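Local atomic coordinates of probable transcriptional regulator (Pseudomonas aeruginosa PAO1, PDB entry 2GEN), a protein that probably binds regulatory DNA as a dimeric transcription factor of the TetR family, with an N-terminal helix-turn-helix and an all-helical C-terminal region. Residues Leu58-Ile63 / Gly118-Ala123; Leu69-Phe74 / Phe129-Ala134; Ser79-Val84 / Val187-Val192; Leu86-Tyr91 / Ser155-Pro160. All blocks are in the same frame, centred on the assembly; numbering follows the deposited sequence.

Contact 1: Leu58-Ile63 / Gly118-Ala123; sequences LYLAGI and GERLRA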
loop_
_atom_site.group_PDB
_atom_site.type_symbol
_atom_site.label_atom_id
_atom_site.label_comp_id
_atom_site.label_asym_id
_atom_site.label_seq_id
_atom_site.Cartn_x
_atom_site.Cartn_y
_atom_site.Cartn_z
ATOM N N LEU A 58 18.273 -1.941 -8.532
ATOM C CA LEU A 58 18.023 -1.116 -7.338
ATOM C C LEU A 58 16.803 -1.647 -6.556
ATOM O O LEU A 58 16.815 -1.748 -5.297
ATOM C CB LEU A 58 17.844 0.364 -7.724
ATOM C CG LEU A 58 17.522 1.363 -6.587
ATOM C CD1 LEU A 58 18.644 1.361 -5.524
ATOM C CD2 LEU A 58 17.246 2.788 -7.112
ATOM N N TYR A 59 15.758 -1.998 -7.303
ATOM C CA TYR A 59 14.545 -2.564 -6.713
ATOM C C TYR A 59 14.870 -3.874 -6.001
ATOM O O TYR A 59 14.549 -4.062 -4.796
ATOM C CB TYR A 59 13.445 -2.782 -7.774
ATOM C CG TYR A 59 12.163 -3.241 -7.143
ATOM C CD1 TYR A 59 11.233 -2.323 -6.658
ATOM C CD2 TYR A 59 11.902 -4.603 -6.990
ATOM C CE1 TYR A 59 10.040 -2.780 -6.034
ATOM C CE2 TYR A 59 10.742 -5.053 -6.383
ATOM C CZ TYR A 59 9.828 -4.164 -5.909
ATOM O OH TYR A 59 8.707 -4.667 -5.277
ATOM N N LEU A 60 15.497 -4.792 -6.730
ATOM C CA LEU A 60 15.781 -6.120 -6.169
ATOM C C LEU A 60 16.716 -6.049 -4.958
ATOM O O LEU A 60 16.555 -6.815 -3.991
ATOM C CB LEU A 60 16.373 -7.047 -7.224
ATOM C CG LEU A 60 15.479 -7.383 -8.430
ATOM C CD1 LEU A 60 16.296 -8.228 -9.412
ATOM C CD2 LEU A 60 14.213 -8.141 -8.025
ATOM N N ALA A 61 17.710 -5.162 -5.017
ATOM C CA ALA A 61 18.607 -4.973 -3.859
ATOM C C ALA A 61 17.864 -4.468 -2.628
ATOM O O ALA A 61 18.198 -4.873 -1.497
ATOM C CB ALA A 61 19.734 -4.036 -4.198
ATOM N N GLY A 62 16.879 -3.595 -2.836
ATOM C CA GLY A 62 16.102 -3.037 -1.735
ATOM C C GLY A 62 15.253 -4.086 -1.048
ATOM O O GLY A 62 15.287 -4.211 0.177
ATOM N N ILE A 63 14.474 -4.856 -1.811
ATOM C CA ILE A 63 13.757 -5.970 -1.183
ATOM C C ILE A 63 14.726 -7.003 -0.598
ATOM O O ILE A 63 14.440 -7.597 0.452
ATOM C CB ILE A 63 12.644 -6.603 -2.093
ATOM C CG1 ILE A 63 13.256 -7.238 -3.359
ATOM C CG2 ILE A 63 11.599 -5.544 -2.437
ATOM C CD1 ILE A 63 12.238 -8.104 -4.168
ATOM N N GLY A 118 11.743 -9.492 -14.409
ATOM C CA GLY A 118 10.493 -10.041 -13.869
ATOM C C GLY A 118 10.627 -11.454 -13.312
ATOM O O GLY A 118 10.052 -11.775 -12.262
ATOM N N GLU A 119 11.392 -12.293 -14.010
ATOM C CA GLU A 119 11.628 -13.670 -13.597
ATOM C C GLU A 119 12.404 -13.717 -12.287
ATOM O O GLU A 119 12.091 -14.514 -11.377
ATOM C CB GLU A 119 12.407 -14.421 -14.686
ATOM C CG GLU A 119 11.542 -14.911 -15.848
ATOM C CD GLU A 119 11.178 -13.824 -16.878
ATOM O OE1 GLU A 119 11.742 -12.691 -16.840
ATOM O OE2 GLU A 119 10.325 -14.128 -17.752
ATOM N N ARG A 120 13.420 -12.859 -12.196
ATOM C CA ARG A 120 14.252 -12.794 -11.004
ATOM C C ARG A 120 13.464 -12.268 -9.828
ATOM O O ARG A 120 13.660 -12.731 -8.701
ATOM C CB ARG A 120 15.459 -11.916 -11.234
ATOM C CG ARG A 120 16.616 -12.652 -11.846
ATOM C CD ARG A 120 17.734 -11.703 -12.154
ATOM N NE ARG A 120 18.286 -11.090 -10.950
ATOM C CZ ARG A 120 19.134 -10.063 -10.943
ATOM N NH1 ARG A 120 19.550 -9.516 -12.091
ATOM N NH2 ARG A 120 19.568 -9.574 -9.779
ATOM N N LEU A 121 12.604 -11.286 -10.093
ATOM C CA LEU A 121 11.712 -10.754 -9.058
ATOM C C LEU A 121 10.804 -11.877 -8.512
ATOM O O LEU A 121 10.677 -12.033 -7.289
ATOM C CB LEU A 121 10.900 -9.553 -9.568
ATOM C CG LEU A 121 9.847 -8.907 -8.652
ATOM C CD1 LEU A 121 10.390 -8.635 -7.209
ATOM C CD2 LEU A 121 9.214 -7.649 -9.248
ATOM N N ARG A 122 10.220 -12.675 -9.406
ATOM C CA ARG A 122 9.373 -13.805 -8.980
ATOM C C ARG A 122 10.136 -14.827 -8.131
ATOM O O ARG A 122 9.622 -15.273 -7.083
ATOM C CB ARG A 122 8.703 -14.519 -10.170
ATOM C CG ARG A 122 7.603 -13.736 -10.873
ATOM C CD ARG A 122 7.041 -14.553 -12.078
ATOM N NE ARG A 122 6.589 -15.899 -11.686
ATOM C CZ ARG A 122 5.436 -16.177 -11.068
ATOM N NH1 ARG A 122 4.585 -15.209 -10.735
ATOM N NH2 ARG A 122 5.131 -17.438 -10.773
ATOM N N ALA A 123 11.331 -15.219 -8.590
ATOM C CA ALA A 123 12.183 -16.159 -7.867
ATOM C C ALA A 123 12.623 -15.607 -6.494
ATOM O O ALA A 123 12.600 -16.341 -5.470
ATOM C CB ALA A 123 13.398 -16.516 -8.716
#

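Contact 2: Leu69-Phe74 / Phe129-Ala134; sequences LLEAGF and FARIHA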
loop_
_atom_site.group_PDB
_atom_site.type_symbol
_atom_site.label_atom_id
_atom_site.label_comp_id
_atom_site.label_asym_id
_atom_site.label_seq_id
_atom_site.Cartn_x
_atom_site.Cartn_y
_atom_site.Cartn_z
ATOM N N LEU A 69 17.748 -8.910 6.612
ATOM C CA LEU A 69 17.446 -8.578 8.023
ATOM C C LEU A 69 16.710 -9.738 8.677
ATOM O O LEU A 69 17.036 -10.153 9.795
ATOM C CB LEU A 69 16.624 -7.297 8.116
ATOM C CG LEU A 69 17.429 -6.031 7.802
ATOM C CD1 LEU A 69 16.526 -4.843 7.914
ATOM C CD2 LEU A 69 18.674 -5.849 8.731
ATOM N N LEU A 70 15.730 -10.281 7.952
ATOM C CA LEU A 70 14.933 -11.401 8.487
ATOM C C LEU A 70 15.772 -12.613 8.687
ATOM O O LEU A 70 15.662 -13.250 9.724
ATOM C CB LEU A 70 13.716 -11.739 7.608
ATOM C CG LEU A 70 12.729 -10.577 7.506
ATOM C CD1 LEU A 70 11.508 -11.135 6.704
ATOM C CD2 LEU A 70 12.271 -9.943 8.836
ATOM N N GLU A 71 16.604 -12.921 7.705
ATOM C CA GLU A 71 17.509 -14.073 7.803
ATOM C C GLU A 71 18.394 -13.957 9.024
ATOM O O GLU A 71 18.446 -14.890 9.839
ATOM C CB GLU A 71 18.282 -14.272 6.492
ATOM C CG GLU A 71 19.409 -15.332 6.606
ATOM C CD GLU A 71 18.936 -16.785 6.644
ATOM O OE1 GLU A 71 17.772 -17.070 6.284
ATOM O OE2 GLU A 71 19.766 -17.663 7.013
ATOM N N ALA A 72 18.995 -12.773 9.222
ATOM C CA ALA A 72 19.856 -12.556 10.402
ATOM C C ALA A 72 19.059 -12.723 11.694
ATOM O O ALA A 72 19.500 -13.340 12.664
ATOM C CB ALA A 72 20.523 -11.175 10.348
ATOM N N GLY A 73 17.868 -12.164 11.711
ATOM C CA GLY A 73 17.057 -12.178 12.920
ATOM C C GLY A 73 16.444 -13.537 13.267
ATOM O O GLY A 73 16.347 -13.879 14.437
ATOM N N PHE A 74 15.995 -14.289 12.269
ATOM C CA PHE A 74 15.307 -15.567 12.555
ATOM C C PHE A 74 16.240 -16.453 13.355
ATOM O O PHE A 74 15.801 -17.096 14.329
ATOM C CB PHE A 74 14.872 -16.244 11.263
ATOM C CG PHE A 74 13.676 -15.585 10.586
ATOM C CD1 PHE A 74 12.639 -15.030 11.331
ATOM C CD2 PHE A 74 13.549 -15.624 9.182
ATOM C CE1 PHE A 74 11.531 -14.431 10.699
ATOM C CE2 PHE A 74 12.415 -15.059 8.531
ATOM C CZ PHE A 74 11.416 -14.468 9.285
ATOM N N PHE A 129 9.361 -15.554 0.657
ATOM C CA PHE A 129 8.133 -16.121 1.247
ATOM C C PHE A 129 8.454 -17.463 1.877
ATOM O O PHE A 129 7.970 -17.800 2.948
ATOM C CB PHE A 129 7.038 -16.316 0.177
ATOM C CG PHE A 129 6.063 -17.400 0.513
ATOM C CD1 PHE A 129 4.957 -17.139 1.311
ATOM C CD2 PHE A 129 6.262 -18.716 0.059
ATOM C CE1 PHE A 129 4.076 -18.138 1.662
ATOM C CE2 PHE A 129 5.379 -19.728 0.405
ATOM C CZ PHE A 129 4.264 -19.425 1.210
ATOM N N ALA A 130 9.263 -18.252 1.196
ATOM C CA ALA A 130 9.554 -19.580 1.702
ATOM C C ALA A 130 10.297 -19.570 3.024
ATOM O O ALA A 130 10.021 -20.383 3.914
ATOM C CB ALA A 130 10.287 -20.395 0.658
ATOM N N ARG A 131 11.210 -18.609 3.173
ATOM C CA ARG A 131 11.979 -18.495 4.410
ATOM C C ARG A 131 11.051 -18.055 5.560
ATOM O O ARG A 131 11.154 -18.545 6.691
ATOM C CB ARG A 131 13.124 -17.492 4.185
ATOM C CG ARG A 131 13.939 -17.225 5.434
ATOM C CD ARG A 131 14.668 -18.506 5.880
ATOM N NE ARG A 131 15.424 -18.482 7.150
ATOM C CZ ARG A 131 14.923 -18.920 8.302
ATOM N NH1 ARG A 131 13.656 -19.329 8.349
ATOM N NH2 ARG A 131 15.671 -18.920 9.415
ATOM N N ILE A 132 10.179 -17.091 5.295
ATOM C CA ILE A 132 9.239 -16.637 6.312
ATOM C C ILE A 132 8.278 -17.773 6.701
ATOM O O ILE A 132 8.060 -18.058 7.900
ATOM C CB ILE A 132 8.468 -15.410 5.845
ATOM C CG1 ILE A 132 9.439 -14.225 5.654
ATOM C CG2 ILE A 132 7.369 -15.048 6.849
ATOM C CD1 ILE A 132 8.717 -13.026 5.011
ATOM N N HIS A 133 7.757 -18.475 5.701
ATOM C CA HIS A 133 6.867 -19.617 5.983
ATOM C C HIS A 133 7.571 -20.660 6.844
ATOM O O HIS A 133 7.008 -21.131 7.835
ATOM C CB HIS A 133 6.304 -20.221 4.692
ATOM C CG HIS A 133 5.201 -21.203 4.931
ATOM N ND1 HIS A 133 5.441 -22.519 5.292
ATOM C CD2 HIS A 133 3.854 -21.062 4.878
ATOM C CE1 HIS A 133 4.283 -23.143 5.453
ATOM N NE2 HIS A 133 3.301 -22.282 5.212
ATOM N N ALA A 134 8.842 -20.965 6.536
ATOM C CA ALA A 134 9.608 -21.920 7.367
ATOM C C ALA A 134 9.829 -21.420 8.772
ATOM O O ALA A 134 9.727 -22.205 9.718
ATOM C CB ALA A 134 10.941 -22.270 6.689
HETATM O O HOH W 1 18.070 -17.598 9.735
#

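Contact 3: Ser79-Val84 / Val187-Val192; sequences SAEETV and VAWDSV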
loop_
_atom_site.group_PDB
_atom_site.type_symbol
_atom_site.label_atom_id
_atom_site.label_comp_id
_atom_site.label_asym_id
_atom_site.label_seq_id
_atom_site.Cartn_x
_atom_site.Cartn_y
_atom_site.Cartn_z
ATOM N N SER A 79 11.607 -16.668 20.563
ATOM C CA SER A 79 10.166 -16.916 20.758
ATOM C C SER A 79 9.341 -16.531 19.550
ATOM O O SER A 79 9.799 -15.775 18.661
ATOM C CB SER A 79 9.635 -16.107 21.949
ATOM O OG SER A 79 9.692 -14.706 21.680
ATOM N N ALA A 80 8.106 -17.033 19.532
ATOM C CA ALA A 80 7.160 -16.698 18.457
ATOM C C ALA A 80 6.973 -15.169 18.502
ATOM O O ALA A 80 6.935 -14.538 17.462
ATOM C CB ALA A 80 5.821 -17.368 18.713
ATOM N N GLU A 81 6.855 -14.639 19.716
ATOM C CA GLU A 81 6.672 -13.186 19.860
ATOM C C GLU A 81 7.818 -12.398 19.187
ATOM O O GLU A 81 7.597 -11.502 18.352
ATOM C CB GLU A 81 6.582 -12.802 21.334
ATOM C CG GLU A 81 6.399 -11.305 21.524
ATOM C CD GLU A 81 6.299 -10.871 22.970
ATOM O OE1 GLU A 81 6.368 -11.712 23.886
ATOM O OE2 GLU A 81 6.194 -9.647 23.200
ATOM N N GLU A 82 9.061 -12.737 19.523
ATOM C CA GLU A 82 10.179 -12.079 18.840
ATOM C C GLU A 82 10.186 -12.272 17.313
ATOM O O GLU A 82 10.542 -11.376 16.533
ATOM C CB GLU A 82 11.501 -12.564 19.426
ATOM C CG GLU A 82 11.768 -12.019 20.838
ATOM C CD GLU A 82 13.244 -12.155 21.265
ATOM O OE1 GLU A 82 14.065 -12.783 20.543
ATOM O OE2 GLU A 82 13.562 -11.664 22.371
ATOM N N THR A 83 9.786 -13.463 16.857
ATOM C CA THR A 83 9.771 -13.724 15.412
ATOM C C THR A 83 8.792 -12.796 14.681
ATOM O O THR A 83 9.088 -12.239 13.636
ATOM C CB THR A 83 9.501 -15.262 15.201
ATOM O OG1 THR A 83 10.517 -16.018 15.883
ATOM C CG2 THR A 83 9.521 -15.593 13.704
ATOM N N VAL A 84 7.604 -12.621 15.258
ATOM C CA VAL A 84 6.605 -11.750 14.713
ATOM C C VAL A 84 7.087 -10.295 14.776
ATOM O O VAL A 84 7.060 -9.580 13.785
ATOM C CB VAL A 84 5.293 -11.916 15.482
ATOM C CG1 VAL A 84 4.304 -10.854 15.074
ATOM C CG2 VAL A 84 4.675 -13.281 15.104
ATOM N N VAL A 187 1.385 -4.397 18.545
ATOM C CA VAL A 187 0.094 -4.668 17.974
ATOM C C VAL A 187 0.149 -5.877 17.050
ATOM O O VAL A 187 -0.771 -6.676 17.065
ATOM C CB VAL A 187 -0.424 -3.515 17.197
ATOM C CG1 VAL A 187 -1.644 -3.955 16.364
ATOM C CG2 VAL A 187 -0.759 -2.307 18.186
ATOM N N ALA A 188 1.222 -6.020 16.278
ATOM C CA ALA A 188 1.325 -7.187 15.347
ATOM C C ALA A 188 1.240 -8.471 16.202
ATOM O O ALA A 188 0.481 -9.410 15.868
ATOM C CB ALA A 188 2.660 -7.129 14.580
ATOM N N TRP A 189 2.046 -8.550 17.241
ATOM C CA TRP A 189 2.070 -9.755 18.122
ATOM C C TRP A 189 0.694 -9.940 18.738
ATOM O O TRP A 189 0.083 -11.018 18.666
ATOM C CB TRP A 189 3.127 -9.614 19.214
ATOM C CG TRP A 189 3.073 -10.673 20.239
ATOM C CD1 TRP A 189 2.988 -10.478 21.588
ATOM C CD2 TRP A 189 3.069 -12.098 20.035
ATOM N NE1 TRP A 189 2.950 -11.689 22.263
ATOM C CE2 TRP A 189 3.004 -12.700 21.332
ATOM C CE3 TRP A 189 3.153 -12.928 18.906
ATOM C CZ2 TRP A 189 2.994 -14.086 21.523
ATOM C CZ3 TRP A 189 3.143 -14.324 19.126
ATOM C CH2 TRP A 189 3.054 -14.877 20.409
ATOM N N ASP A 190 0.147 -8.863 19.331
ATOM C CA ASP A 190 -1.176 -9.007 19.929
ATOM C C ASP A 190 -2.301 -9.399 18.952
ATOM O O ASP A 190 -3.275 -10.083 19.364
ATOM C CB ASP A 190 -1.532 -7.721 20.712
ATOM C CG ASP A 190 -0.791 -7.632 21.992
ATOM O OD1 ASP A 190 -0.464 -8.678 22.601
ATOM O OD2 ASP A 190 -0.571 -6.487 22.462
ATOM N N SER A 191 -2.151 -9.017 17.682
ATOM C CA SER A 191 -3.147 -9.268 16.665
ATOM C C SER A 191 -3.129 -10.722 16.239
ATOM O O SER A 191 -4.173 -11.258 15.913
ATOM C CB SER A 191 -2.954 -8.398 15.440
ATOM O OG SER A 191 -3.155 -7.043 15.797
ATOM N N VAL A 192 -1.948 -11.354 16.243
ATOM C CA VAL A 192 -1.882 -12.726 15.702
ATOM C C VAL A 192 -1.718 -13.785 16.771
ATOM O O VAL A 192 -1.921 -14.986 16.460
ATOM C CB VAL A 192 -0.767 -12.918 14.637
ATOM C CG1 VAL A 192 -1.020 -12.082 13.385
ATOM C CG2 VAL A 192 0.608 -12.594 15.251
HETATM O O HOH W 2 3.187 -12.483 25.093
#

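Contact 4: Leu86-Tyr91 / Ser155-Pro160; sequences LLVTSY and SVVIGP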
loop_
_atom_site.group_PDB
_atom_site.type_symbol
_atom_site.label_atom_id
_atom_site.label_comp_id
_atom_site.label_asym_id
_atom_site.label_seq_id
_atom_site.Cartn_x
_atom_site.Cartn_y
_atom_site.Cartn_z
ATOM N N LEU A 86 10.047 -9.128 14.756
ATOM C CA LEU A 86 11.130 -8.971 13.789
ATOM C C LEU A 86 10.625 -8.581 12.422
ATOM O O LEU A 86 11.246 -7.769 11.752
ATOM C CB LEU A 86 11.967 -10.278 13.748
ATOM C CG LEU A 86 13.122 -10.206 12.749
ATOM C CD1 LEU A 86 14.243 -9.332 13.318
ATOM C CD2 LEU A 86 13.572 -11.646 12.507
ATOM N N LEU A 87 9.512 -9.192 11.951
ATOM C CA LEU A 87 8.964 -8.813 10.649
ATOM C C LEU A 87 8.635 -7.319 10.623
ATOM O O LEU A 87 8.841 -6.675 9.611
ATOM C CB LEU A 87 7.694 -9.610 10.374
ATOM C CG LEU A 87 7.944 -11.138 10.206
ATOM C CD1 LEU A 87 6.628 -11.936 10.283
ATOM C CD2 LEU A 87 8.619 -11.424 8.872
ATOM N N VAL A 88 8.156 -6.809 11.749
ATOM C CA VAL A 88 7.739 -5.402 11.823
ATOM C C VAL A 88 8.910 -4.463 12.062
ATOM O O VAL A 88 9.096 -3.524 11.280
ATOM C CB VAL A 88 6.702 -5.199 12.906
ATOM C CG1 VAL A 88 6.304 -3.646 13.074
ATOM C CG2 VAL A 88 5.414 -5.998 12.531
ATOM N N THR A 89 9.692 -4.726 13.114
ATOM C CA THR A 89 10.844 -3.763 13.378
ATOM C C THR A 89 11.823 -3.721 12.204
ATOM O O THR A 89 12.400 -2.677 11.950
ATOM C CB THR A 89 11.587 -4.104 14.665
ATOM O OG1 THR A 89 12.185 -5.402 14.535
ATOM C CG2 THR A 89 10.622 -4.127 15.831
ATOM N N SER A 90 12.061 -4.838 11.500
ATOM C CA SER A 90 12.984 -4.839 10.376
ATOM C C SER A 90 12.515 -3.896 9.273
ATOM O O SER A 90 13.313 -3.161 8.682
ATOM C CB SER A 90 13.232 -6.260 9.841
ATOM O OG SER A 90 13.839 -7.036 10.836
ATOM N N TYR A 91 11.200 -3.901 9.013
ATOM C CA TYR A 91 10.677 -3.065 7.963
ATOM C C TYR A 91 10.738 -1.585 8.361
ATOM O O TYR A 91 11.267 -0.769 7.602
ATOM C CB TYR A 91 9.242 -3.488 7.608
ATOM C CG TYR A 91 8.726 -2.613 6.533
ATOM C CD1 TYR A 91 9.267 -2.698 5.232
ATOM C CD2 TYR A 91 7.746 -1.648 6.798
ATOM C CE1 TYR A 91 8.801 -1.845 4.205
ATOM C CE2 TYR A 91 7.281 -0.801 5.789
ATOM C CZ TYR A 91 7.800 -0.909 4.516
ATOM O OH TYR A 91 7.366 -0.056 3.523
ATOM N N SER A 155 -0.536 -10.140 5.929
ATOM C CA SER A 155 -1.115 -8.770 5.871
ATOM C C SER A 155 -1.475 -8.210 7.221
ATOM O O SER A 155 -1.357 -6.959 7.394
ATOM C CB SER A 155 -2.365 -8.736 4.965
ATOM O OG SER A 155 -1.942 -8.802 3.614
ATOM N N VAL A 156 -1.936 -9.026 8.172
ATOM C CA VAL A 156 -2.121 -8.467 9.525
ATOM C C VAL A 156 -0.804 -8.070 10.151
ATOM O O VAL A 156 -0.706 -6.962 10.688
ATOM C CB VAL A 156 -3.197 -9.101 10.535
ATOM C CG1 VAL A 156 -4.313 -9.955 9.896
ATOM C CG2 VAL A 156 -2.755 -9.392 11.916
ATOM N N VAL A 157 0.225 -8.909 9.999
ATOM C CA VAL A 157 1.502 -8.565 10.664
ATOM C C VAL A 157 2.156 -7.303 10.082
ATOM O O VAL A 157 2.597 -6.404 10.869
ATOM C CB VAL A 157 2.487 -9.771 10.642
ATOM C CG1 VAL A 157 3.919 -9.332 11.146
ATOM C CG2 VAL A 157 1.933 -10.854 11.516
ATOM N N ILE A 158 2.219 -7.219 8.758
ATOM C CA ILE A 158 2.955 -6.113 8.083
ATOM C C ILE A 158 2.098 -4.974 7.530
ATOM O O ILE A 158 2.635 -3.902 7.157
ATOM C CB ILE A 158 3.958 -6.655 6.991
ATOM C CG1 ILE A 158 5.132 -5.689 6.745
ATOM C CG2 ILE A 158 3.260 -6.982 5.711
ATOM C CD1 ILE A 158 6.015 -5.542 7.994
ATOM N N GLY A 159 0.773 -5.193 7.398
ATOM C CA GLY A 159 -0.093 -4.189 6.758
ATOM C C GLY A 159 -0.032 -2.827 7.478
ATOM O O GLY A 159 0.129 -1.827 6.796
ATOM N N PRO A 160 -0.202 -2.807 8.808
ATOM C CA PRO A 160 -0.110 -1.473 9.469
ATOM C C PRO A 160 1.209 -0.732 9.205
ATOM O O PRO A 160 1.197 0.469 8.843
ATOM C CB PRO A 160 -0.309 -1.795 10.946
ATOM C CG PRO A 160 -1.241 -2.984 10.938
ATOM C CD PRO A 160 -0.606 -3.820 9.803
#

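Contact 1: Leu58-Ile63 / Gly118-Ala123
L121 on helix 118-141 packs against Y59, L60 and I63 of helix 51-76, the long helix that in this TetR-family fold runs on from the helix-turn-helix region into the C-terminal helical bundle. The two short segments run almost parallel, 5° apart, with axes 10.9 Å from each other, and L60 and L121 are the facing pair.

The leucine side chain can be followed outward. Its CB, with the backbone CA beside it, receives CD2 of L60. CG stands anti to the backbone N (chi1 176°), and the branch beyond it turns toward helix 51-76. There L121 CD1 is shared by two partners: I63 CD1, which reaches it at 3.6 Å with the two side chains crossing at about a right angle, and the Y59 ring, whose CE2 meets it at 3.7 Å. The methyl lies at the edge of that ring, near its plane, while L121 CD2 is a more distant neighbour of the same CE2. Y59 also packs on I105, R109 and V112 of helix 99-114.

R120 closes the exposed margin. Its chain bends at chi3 (64°), and its NH1 makes a salt bridge to E57, just before the segment on helix 51-76. L60 CD1 lies over one face of the guanidinium, 3.4 Å above its plane and offset toward the rim, with NH2 the nearest atom at 3.6 Å.

Contact 2: Leu69-Phe74 / Phe129-Ala134
R131 and I132 of helix 129-134 divide the contact with helix 69-74 into a polar outer part and an apolar inner one. The helices, longer in the fold as 118-141 and 51-76, run in the same general direction, their short segments 22° apart with axes separated by 10.8 Å.

R131 comes first and reaches across to E71 and F74. Its chain bends at chi2 (65°), and NE donates to E71 OE1 in a salt bridge of 2.9 Å. NE meets OE1 on the syn side but 30° out of the carboxylate plane, while OE1 lies close to the guanidinium plane. R131 NH2 donates to a water at 2.8 Å, and this water in turn gives a proton to the backbone O of E71, 2.7 Å away. F74 occupies one guanidinium face: its CD2 stands 3.7 Å above the plane, over the centre, with NH2 also pressed close to F74 CB.

I132 follows and carries the apolar part. Its CG1 lies at the edge of the F74 ring, 4.1 Å from CZ, and its CD1 meets L70 CD1 at 3.8 Å. L70 and F74 continue this apolar layer onto helix 80-97, through L87 and through T83 and L86 respectively.

Held by a carboxylate, a water and a phenyl ring, the R131 guanidinium is probably restrained in its rotation, and its positive charge is probably largely balanced by E71 at the protein surface.

Contact 3: Ser79-Val84 / Val187-Val192
A80 begins the contact with W189, where helix 80-97 of the TetR-family C-terminal bundle starts across the last modelled helix, 181-192. The short segments cross at 124°, with axes 9.3 Å apart. Just before helix 80-97, S79 is its N-cap: OG accepts from E82 N at 3.0 Å in a nearly straight bond, and S79 O receives both T83 N and T83 OG1. A80 CB packs on W189 CZ3.

E81 lies over one face of the indole. Its chain is fully extended, with CG anti to the backbone N (chi1 180°), and CG makes a CH-pi contact 3.4 Å from the centroid of the W189 five-membered ring, almost on the ring normal. Its carboxylate is nearly parallel to the indole, the planes 6° apart.

V84 ends the segment deeper inside. Its CG2 meets the indole edge at CE3, while CG1 packs on A188 CB and V192 CG2. F145 adds to the packing of V84 and W189, and S191 of helix 181-192 hydrogen-bonds through OG to S191 OG of the second subunit. In the indole plane, W189 NE1 donates to a water at 2.9 Å, which gives a weak bond of 3.5 Å to E81 OE1.

Contact 4: Leu86-Tyr91 / Ser155-Pro160
L87, V88 and Y91 meet V157 and I158 through apolar contacts. V157 CG1 is the common point for the first two: L87 lends it both CB and CD1, each at 3.9 Å, the side chains crossing at about a right angle, and V88 CG2 approaches the same methyl. With V157 CG1 anti to the backbone N (chi1 171°), this branch is the one offered to helix 86-91. I158 enters farther along, its CD1 packing at 3.8 Å on Y91 CB.

The same side chains press on backbone carbonyls. I158 CD1 comes within 3.4 Å of L87 O, which accepts a hydrogen bond from the Y66 hydroxyl, and V88 CG2 lies 3.3 Å from V157 O. Side chain is thus set against main chain in both directions, in keeping with an axis separation of only 9.2 Å between segments that run 21° apart. They belong to helices 80-97 and 150-169 of the C-terminal bundle of this TetR-family protein. The latter helix also faces the second subunit, where P160 packs on P160 of that subunit and S155 OG hydrogen-bonds to its D163.

No hydrogen bond joins the two segments; within the first, L86 O takes both S90 N and S90 OG, the hydroxyl at 2.8 Å, from opposite faces of the carbonyl plane. The other segment is kinked at P160, whose N makes no bond to the preceding turn.

Overall arrangement
Beyond the predicted helix-turn-helix, helix 51-76 carries the first halves of contacts 1 and 2, whose centres lie 17 Å apart along its pairing with helix 118-141. Each closes a loop of 54 residues, and the two cross, because their segments alternate along the chain. Helix 80-97 comes next and provides the first halves of contacts 3 and 4. Contact 4 closes on helix 150-169, and contact 3, which closes the longest loop, on helix 181-192 and so encloses contact 4; both also cross contacts 1 and 2. Contacts 2, 3 and 4 touch one another, for instance G73 on L86 and A188 on V88, joining the long-helix pair to the bundle that meets the second subunit.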